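Local coordinates for uncharacterized protein (Bacteroides ovatus, PDB 4E6F) that is of unknown function but belongs to the DUF4468 family, whose members carry a domain with a TBP-like fold, at residues 25-36 with 105-115. Numbering follows the deposited sequence. Where two conformers were deposited one is given.
With EDO (1,2-ethanediol), chain E.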
ATOM      1  N   VAL A  25       9.512  -3.793   5.023  1.00 14.48           N
ATOM      2  CA  VAL A  25       8.231  -3.117   5.222  1.00 12.93           C
ATOM      3  C   VAL A  25       7.153  -3.861   4.452  1.00 14.10           C
ATOM      4  O   VAL A  25       7.263  -4.047   3.228  1.00 14.53           O
ATOM      5  CB  VAL A  25       8.299  -1.629   4.819  1.00 15.70           C
ATOM      6  CG1 VAL A  25       6.897  -0.999   4.803  1.00 15.32           C
ATOM      7  CG2 VAL A  25       9.219  -0.872   5.769  1.00 16.40           C
ATOM      8  N   VAL A  26       6.097  -4.278   5.164  1.00 11.91           N
ATOM      9  CA  VAL A  26       4.968  -4.948   4.538  1.00 11.95           C
ATOM     10  C   VAL A  26       3.692  -4.412   5.168  1.00 14.70           C
ATOM     11  O   VAL A  26       3.455  -4.681   6.349  1.00 15.69           O
ATOM     12  CB  VAL A  26       5.034  -6.488   4.694  1.00 14.09           C
ATOM     13  CG1 VAL A  26       3.832  -7.164   4.016  1.00 13.66           C
ATOM     14  CG2 VAL A  26       6.346  -7.058   4.145  1.00 13.82           C
ATOM     15  N   PHE A  27       2.878  -3.670   4.419  1.00 12.32           N
ATOM     16  CA  PHE A  27       1.560  -3.278   4.942  1.00 11.92           C
ATOM     17  C   PHE A  27       0.622  -4.431   4.665  1.00 15.01           C
ATOM     18  O   PHE A  27       0.739  -5.058   3.614  1.00 14.10           O
ATOM     19  CB  PHE A  27       1.052  -1.994   4.263  1.00 14.06           C
ATOM     20  CG  PHE A  27       1.876  -0.764   4.546  1.00 14.67           C
ATOM     21  CD1 PHE A  27       2.947  -0.421   3.729  1.00 16.42           C
ATOM     22  CD2 PHE A  27       1.581   0.055   5.634  1.00 16.06           C
ATOM     23  CE1 PHE A  27       3.711   0.731   3.983  1.00 17.08           C
ATOM     24  CE2 PHE A  27       2.350   1.212   5.891  1.00 17.58           C
ATOM     25  CZ  PHE A  27       3.407   1.536   5.065  1.00 15.44           C
ATOM     26  N   SER A  28      -0.276  -4.745   5.578  1.00 14.53           N
ATOM     27  CA  SER A  28      -1.172  -5.867   5.318  1.00 15.08           C
ATOM     28  C   SER A  28      -2.543  -5.661   5.935  1.00 19.44           C
ATOM     29  O   SER A  28      -2.708  -4.929   6.925  1.00 19.20           O
ATOM     30  CB  SER A  28      -0.578  -7.173   5.827  1.00 18.80           C
ATOM     31  OG  SER A  28      -0.437  -7.148   7.235  1.00 22.24           O
ATOM     32  N   LYS A  29      -3.523  -6.333   5.341  1.00 15.36           N
ATOM     33  CA  LYS A  29      -4.876  -6.332   5.864  1.00 14.85           C
ATOM     34  C   LYS A  29      -5.511  -7.636   5.527  1.00 16.80           C
ATOM     35  O   LYS A  29      -5.393  -8.135   4.389  1.00 15.43           O
ATOM     36  CB  LYS A  29      -5.714  -5.166   5.309  1.00 16.94           C
ATOM     37  CG  LYS A  29      -7.099  -4.977   5.989  1.00 26.53           C
ATOM     38  CD  LYS A  29      -7.007  -4.218   7.284  1.00 34.07           C
ATOM     39  CE  LYS A  29      -6.905  -2.730   7.075  1.00 48.63           C
ATOM     40  NZ  LYS A  29      -6.633  -2.012   8.345  1.00 55.76           N
ATOM     41  N   GLU A  30      -6.191  -8.199   6.524  1.00 16.45           N
ATOM     42  CA  GLU A  30      -6.948  -9.419   6.335  0.70 16.90           C
ATOM     43  C   GLU A  30      -8.405  -9.060   6.145  1.00 18.64           C
ATOM     44  O   GLU A  30      -8.908  -8.101   6.781  1.00 17.84           O
ATOM     45  CB  GLU A  30      -6.823 -10.379   7.527  0.70 19.17           C
ATOM     46  CG  GLU A  30      -5.467 -11.042   7.680  0.70 30.17           C
ATOM     47  CD  GLU A  30      -5.299 -11.899   8.921  0.70 48.21           C
ATOM     48  OE1 GLU A  30      -6.062 -11.708   9.897  0.70 37.45           O
ATOM     49  OE2 GLU A  30      -4.384 -12.754   8.924  0.70 43.72           O
ATOM     50  N   PHE A  31      -9.085  -9.825   5.308  1.00 14.22           N
ATOM     51  CA  PHE A  31     -10.512  -9.610   5.063  1.00 14.61           C
ATOM     52  C   PHE A  31     -11.238 -10.901   5.331  1.00 16.12           C
ATOM     53  O   PHE A  31     -10.786 -11.976   4.884  1.00 15.83           O
ATOM     54  CB  PHE A  31     -10.756  -9.163   3.597  1.00 15.18           C
ATOM     55  CG  PHE A  31     -10.085  -7.853   3.278  1.00 15.24           C
ATOM     56  CD1 PHE A  31      -8.734  -7.810   2.928  1.00 17.04           C
ATOM     57  CD2 PHE A  31     -10.783  -6.654   3.390  1.00 17.43           C
ATOM     58  CE1 PHE A  31      -8.093  -6.588   2.708  1.00 16.64           C
ATOM     59  CE2 PHE A  31     -10.142  -5.429   3.134  1.00 18.70           C
ATOM     60  CZ  PHE A  31      -8.805  -5.406   2.834  1.00 16.87           C
ATOM     61  N   GLN A  32     -12.351 -10.805   6.090  1.00 14.30           N
ATOM     62  CA  GLN A  32     -13.199 -11.951   6.362  1.00 14.72           C
ATOM     63  C   GLN A  32     -14.408 -11.875   5.469  1.00 16.86           C
ATOM     64  O   GLN A  32     -15.206 -10.945   5.622  1.00 17.61           O
ATOM     65  CB  GLN A  32     -13.646 -11.956   7.833  1.00 16.03           C
ATOM     66  CG  GLN A  32     -12.527 -12.088   8.851  1.00 19.63           C
ATOM     67  CD  GLN A  32     -12.073 -13.536   8.947  1.00 38.96           C
ATOM     68  OE1 GLN A  32     -12.866 -14.470   9.165  1.00 36.29           O
ATOM     69  NE2 GLN A  32     -10.785 -13.744   8.794  1.00 32.47           N
ATOM     70  N   ILE A  33     -14.530 -12.837   4.538  1.00 15.03           N
ATOM     71  CA  ILE A  33     -15.650 -12.947   3.598  0.70 17.42           C
ATOM     72  C   ILE A  33     -16.154 -14.384   3.757  1.00 18.28           C
ATOM     73  O   ILE A  33     -15.947 -15.233   2.879  1.00 17.69           O
ATOM     74  CB  ILE A  33     -15.212 -12.578   2.141  0.70 21.35           C
ATOM     75  CG1 ILE A  33     -14.101 -11.494   2.099  0.70 22.31           C
ATOM     76  CG2 ILE A  33     -16.403 -12.074   1.410  0.70 25.20           C
ATOM     77  CD1 ILE A  33     -12.703 -12.036   1.800  0.70 25.60           C
ATOM     78  N   PRO A  34     -16.710 -14.706   4.956  1.00 16.78           N
ATOM     79  CA  PRO A  34     -16.995 -16.105   5.280  1.00 17.44           C
ATOM     80  C   PRO A  34     -17.897 -16.893   4.367  1.00 22.79           C
ATOM     81  O   PRO A  34     -17.744 -18.120   4.292  1.00 23.42           O
ATOM     82  CB  PRO A  34     -17.560 -16.033   6.702  1.00 19.20           C
ATOM     83  CG  PRO A  34     -18.037 -14.628   6.871  1.00 21.38           C
ATOM     84  CD  PRO A  34     -16.995 -13.840   6.117  1.00 17.53           C
ATOM     85  N   GLY A  35     -18.822 -16.233   3.696  1.00 20.46           N
ATOM     86  CA  GLY A  35     -19.690 -16.987   2.792  1.00 21.04           C
ATOM     87  C   GLY A  35     -19.059 -17.411   1.472  1.00 24.92           C
ATOM     88  O   GLY A  35     -19.583 -18.320   0.809  1.00 26.32           O
HETATM   89  N   MSE A  36     -17.915 -16.802   1.090  1.00 19.57           N
HETATM   90  CA  MSE A  36     -17.286 -17.051  -0.219  1.00 19.16           C
HETATM   91  C   MSE A  36     -16.255 -18.163  -0.239  1.00 23.12           C
HETATM   92  O   MSE A  36     -15.444 -18.295   0.679  1.00 21.33           O
HETATM   93  CB  MSE A  36     -16.615 -15.769  -0.706  1.00 20.44           C
HETATM   94  CG  MSE A  36     -17.584 -14.626  -0.957  1.00 28.41           C
HETATM   95 SE   MSE A  36     -16.627 -13.144  -1.862  0.75 38.29          SE
HETATM   96  CE  MSE A  36     -17.990 -11.708  -1.601  1.00 36.10           C
ATOM     97  N   PRO A 105     -10.493 -20.309   1.560  1.00 20.89           N
ATOM     98  CA  PRO A 105     -11.951 -20.292   1.722  1.00 20.42           C
ATOM     99  C   PRO A 105     -12.343 -19.315   2.825  1.00 20.76           C
ATOM    100  O   PRO A 105     -11.833 -19.420   3.938  1.00 20.71           O
ATOM    101  CB  PRO A 105     -12.285 -21.742   2.105  1.00 22.93           C
ATOM    102  CG  PRO A 105     -11.115 -22.555   1.553  1.00 27.94           C
ATOM    103  CD  PRO A 105      -9.932 -21.669   1.734  1.00 23.87           C
ATOM    104  N   GLY A 106     -13.195 -18.349   2.487  1.00 16.97           N
ATOM    105  CA  GLY A 106     -13.725 -17.383   3.447  1.00 17.11           C
ATOM    106  C   GLY A 106     -12.829 -16.222   3.853  1.00 18.02           C
ATOM    107  O   GLY A 106     -13.244 -15.379   4.682  1.00 17.35           O
ATOM    108  N   ASN A 107     -11.574 -16.179   3.344  1.00 16.76           N
ATOM    109  CA  ASN A 107     -10.713 -15.074   3.770  1.00 16.10           C
ATOM    110  C   ASN A 107      -9.690 -14.653   2.718  1.00 16.61           C
ATOM    111  O   ASN A 107      -9.381 -15.415   1.796  1.00 16.70           O
ATOM    112  CB  ASN A 107     -10.051 -15.358   5.112  1.00 22.89           C
ATOM    113  CG  ASN A 107      -9.131 -16.522   5.141  1.00 38.87           C
ATOM    114  OD1 ASN A 107      -7.992 -16.438   4.672  1.00 37.80           O
ATOM    115  ND2 ASN A 107      -9.584 -17.605   5.768  1.00 36.17           N
ATOM    116  N   CYS A 108      -9.180 -13.425   2.876  1.00 14.54           N
ATOM    117  CA  CYS A 108      -8.229 -12.861   1.925  1.00 15.22           C
ATOM    118  C   CYS A 108      -7.198 -12.069   2.681  1.00 17.43           C
ATOM    119  O   CYS A 108      -7.556 -11.277   3.555  1.00 17.07           O
ATOM    120  CB  CYS A 108      -8.965 -11.963   0.924  1.00 15.56           C
ATOM    121  SG  CYS A 108      -7.926 -11.371  -0.421  1.00 19.71           S
ATOM    122  N   LEU A 109      -5.919 -12.239   2.317  1.00 14.98           N
ATOM    123  CA  LEU A 109      -4.844 -11.427   2.886  1.00 13.95           C
ATOM    124  C   LEU A 109      -4.314 -10.560   1.765  1.00 13.80           C
ATOM    125  O   LEU A 109      -3.976 -11.093   0.700  1.00 13.97           O
ATOM    126  CB  LEU A 109      -3.716 -12.284   3.493  1.00 13.87           C
ATOM    127  CG  LEU A 109      -2.472 -11.516   4.008  1.00 17.05           C
ATOM    128  CD1 LEU A 109      -2.803 -10.648   5.215  1.00 16.82           C
ATOM    129  CD2 LEU A 109      -1.317 -12.507   4.340  1.00 17.89           C
ATOM    130  N   VAL A 110      -4.199  -9.244   1.984  1.00 11.95           N
ATOM    131  CA  VAL A 110      -3.641  -8.339   0.990  1.00 12.06           C
ATOM    132  C   VAL A 110      -2.380  -7.712   1.587  1.00 14.39           C
ATOM    133  O   VAL A 110      -2.434  -7.155   2.690  1.00 13.96           O
ATOM    134  CB  VAL A 110      -4.638  -7.250   0.514  1.00 14.64           C
ATOM    135  CG1 VAL A 110      -3.999  -6.332  -0.545  1.00 14.31           C
ATOM    136  CG2 VAL A 110      -5.927  -7.882  -0.036  1.00 15.47           C
ATOM    137  N   GLU A 111      -1.254  -7.850   0.890  1.00 11.90           N
ATOM    138  CA  GLU A 111      -0.000  -7.277   1.323  1.00 12.22           C
ATOM    139  C   GLU A 111       0.539  -6.288   0.316  1.00 14.77           C
ATOM    140  O   GLU A 111       0.471  -6.532  -0.898  1.00 14.98           O
ATOM    141  CB  GLU A 111       1.054  -8.378   1.538  1.00 12.40           C
ATOM    142  CG  GLU A 111       0.676  -9.311   2.680  1.00 13.41           C
ATOM    143  CD  GLU A 111       1.553 -10.544   2.793  1.00 21.89           C
ATOM    144  OE1 GLU A 111       1.537 -11.388   1.868  1.00 19.48           O
ATOM    145  OE2 GLU A 111       2.275 -10.656   3.807  1.00 22.83           O
ATOM    146  N   LEU A 112       1.100  -5.174   0.834  1.00 11.27           N
ATOM    147  CA  LEU A 112       1.756  -4.165   0.013  0.70 11.38           C
ATOM    148  C   LEU A 112       3.217  -4.176   0.434  1.00 13.20           C
ATOM    149  O   LEU A 112       3.534  -3.891   1.597  1.00 13.88           O
ATOM    150  CB  LEU A 112       1.097  -2.782   0.191  0.70 11.18           C
ATOM    151  CG  LEU A 112       1.744  -1.649  -0.580  0.70 12.59           C
ATOM    152  CD1 LEU A 112       1.460  -1.775  -2.074  0.70 12.90           C
ATOM    153  CD2 LEU A 112       1.250  -0.294  -0.077  0.70 15.03           C
ATOM    154  N   GLU A 113       4.088  -4.582  -0.476  1.00 10.68           N
ATOM    155  CA  GLU A 113       5.494  -4.772  -0.137  1.00 11.64           C
ATOM    156  C   GLU A 113       6.448  -4.332  -1.231  1.00 13.15           C
ATOM    157  O   GLU A 113       6.017  -3.833  -2.270  1.00 13.23           O
ATOM    158  CB  GLU A 113       5.722  -6.257   0.185  1.00 13.61           C
ATOM    159  CG  GLU A 113       5.308  -7.213  -0.936  1.00 15.16           C
ATOM    160  CD  GLU A 113       5.578  -8.677  -0.650  1.00 23.38           C
ATOM    161  OE1 GLU A 113       6.437  -8.974   0.210  1.00 25.79           O
ATOM    162  OE2 GLU A 113       4.907  -9.533  -1.266  1.00 18.72           O
ATOM    163  N   LYS A 114       7.770  -4.486  -0.970  1.00 11.37           N
ATOM    164  CA  LYS A 114       8.831  -4.120  -1.902  1.00 11.94           C
ATOM    165  C   LYS A 114       8.653  -2.653  -2.350  1.00 14.29           C
ATOM    166  O   LYS A 114       8.729  -2.332  -3.540  1.00 15.61           O
ATOM    167  CB  LYS A 114       8.863  -5.092  -3.103  1.00 13.39           C
ATOM    168  CG  LYS A 114       9.123  -6.526  -2.664  1.00 14.57           C
ATOM    169  CD  LYS A 114       9.155  -7.422  -3.890  1.00 17.82           C
ATOM    170  CE  LYS A 114       9.278  -8.864  -3.516  1.00 19.00           C
ATOM    171  NZ  LYS A 114       9.306  -9.699  -4.754  1.00 23.15           N
ATOM    172  N   ILE A 115       8.405  -1.783  -1.373  1.00 12.36           N
ATOM    173  CA  ILE A 115       8.145  -0.370  -1.630  1.00 12.02           C
ATOM    174  C   ILE A 115       9.444   0.398  -1.760  1.00 15.13           C
ATOM    175  O   ILE A 115      10.286   0.359  -0.853  1.00 15.14           O
ATOM    176  CB  ILE A 115       7.284   0.214  -0.497  1.00 14.75           C
ATOM    177  CG1 ILE A 115       5.939  -0.560  -0.393  1.00 14.76           C
ATOM    178  CG2 ILE A 115       7.073   1.756  -0.696  1.00 16.50           C
ATOM    179  CD1 ILE A 115       5.153  -0.309   0.863  1.00 16.66           C
TER
HETATM  180  C1  EDO E 403       8.872  -3.077  -7.105  1.00 32.18           C
HETATM  181  O1  EDO E 403       7.963  -3.711  -6.216  1.00 31.55           O
HETATM  182  C2  EDO E 403       8.310  -3.107  -8.550  1.00 28.64           C
HETATM  183  O2  EDO E 403       7.062  -2.410  -8.634  1.00 26.00           O
HETATM  184  O   HOH W   1       8.752  -2.407   1.452  1.00 14.32           O
HETATM  185  O   HOH W   2       8.786  -5.612   1.490  1.00 14.59           O
HETATM  186  O   HOH W   3     -14.071 -16.105   7.207  1.00 18.25           O
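The ring of Phe27 meets Ile115 at its edge, where CD1 of Ile115 lies in the ring plane 3.6 Å from Phe27 CE1. The ring of Phe31 receives Cys108 O at its edge, while Val110 CG2 approaches obliquely, 3.7 Å from Phe31 CE1. With CG anti to the carbonyl carbon (chi1 -62°), this second ring reaches along the sheet toward Val110. Phe27 also touches Ala159, and Phe31 Val166, of helix 149-169. Were Phe31 replaced by an alanine, Val110 CG2 would probably lose the ring beside it, and Val166 its partner. Apolar side chains suit this helix-covered face, where Lys29 is the exception and leads its chain away from strand 107-115; the other face carries Ser28, Glu30 and Glu111, where aliphatic stems do the touching, as in Ser28 CB against Glu111 CG at 4.0 Å. Paired backbone bonds join Phe27 with Leu112, Lys29 with Val110 and Phe31 with Cys108. Gly106, at positive phi, fits beside the type I turn from Ile33 to Met36, its N bonded to Met36 O at 2.9 Å; a side chain here would crowd Pro34. Two neighbouring antiparallel strands thus present one face to helices 149-169 and 38-54, the latter through Cys108 on Ile41, as in the curved helix-backed sheet of the TBP-like fold.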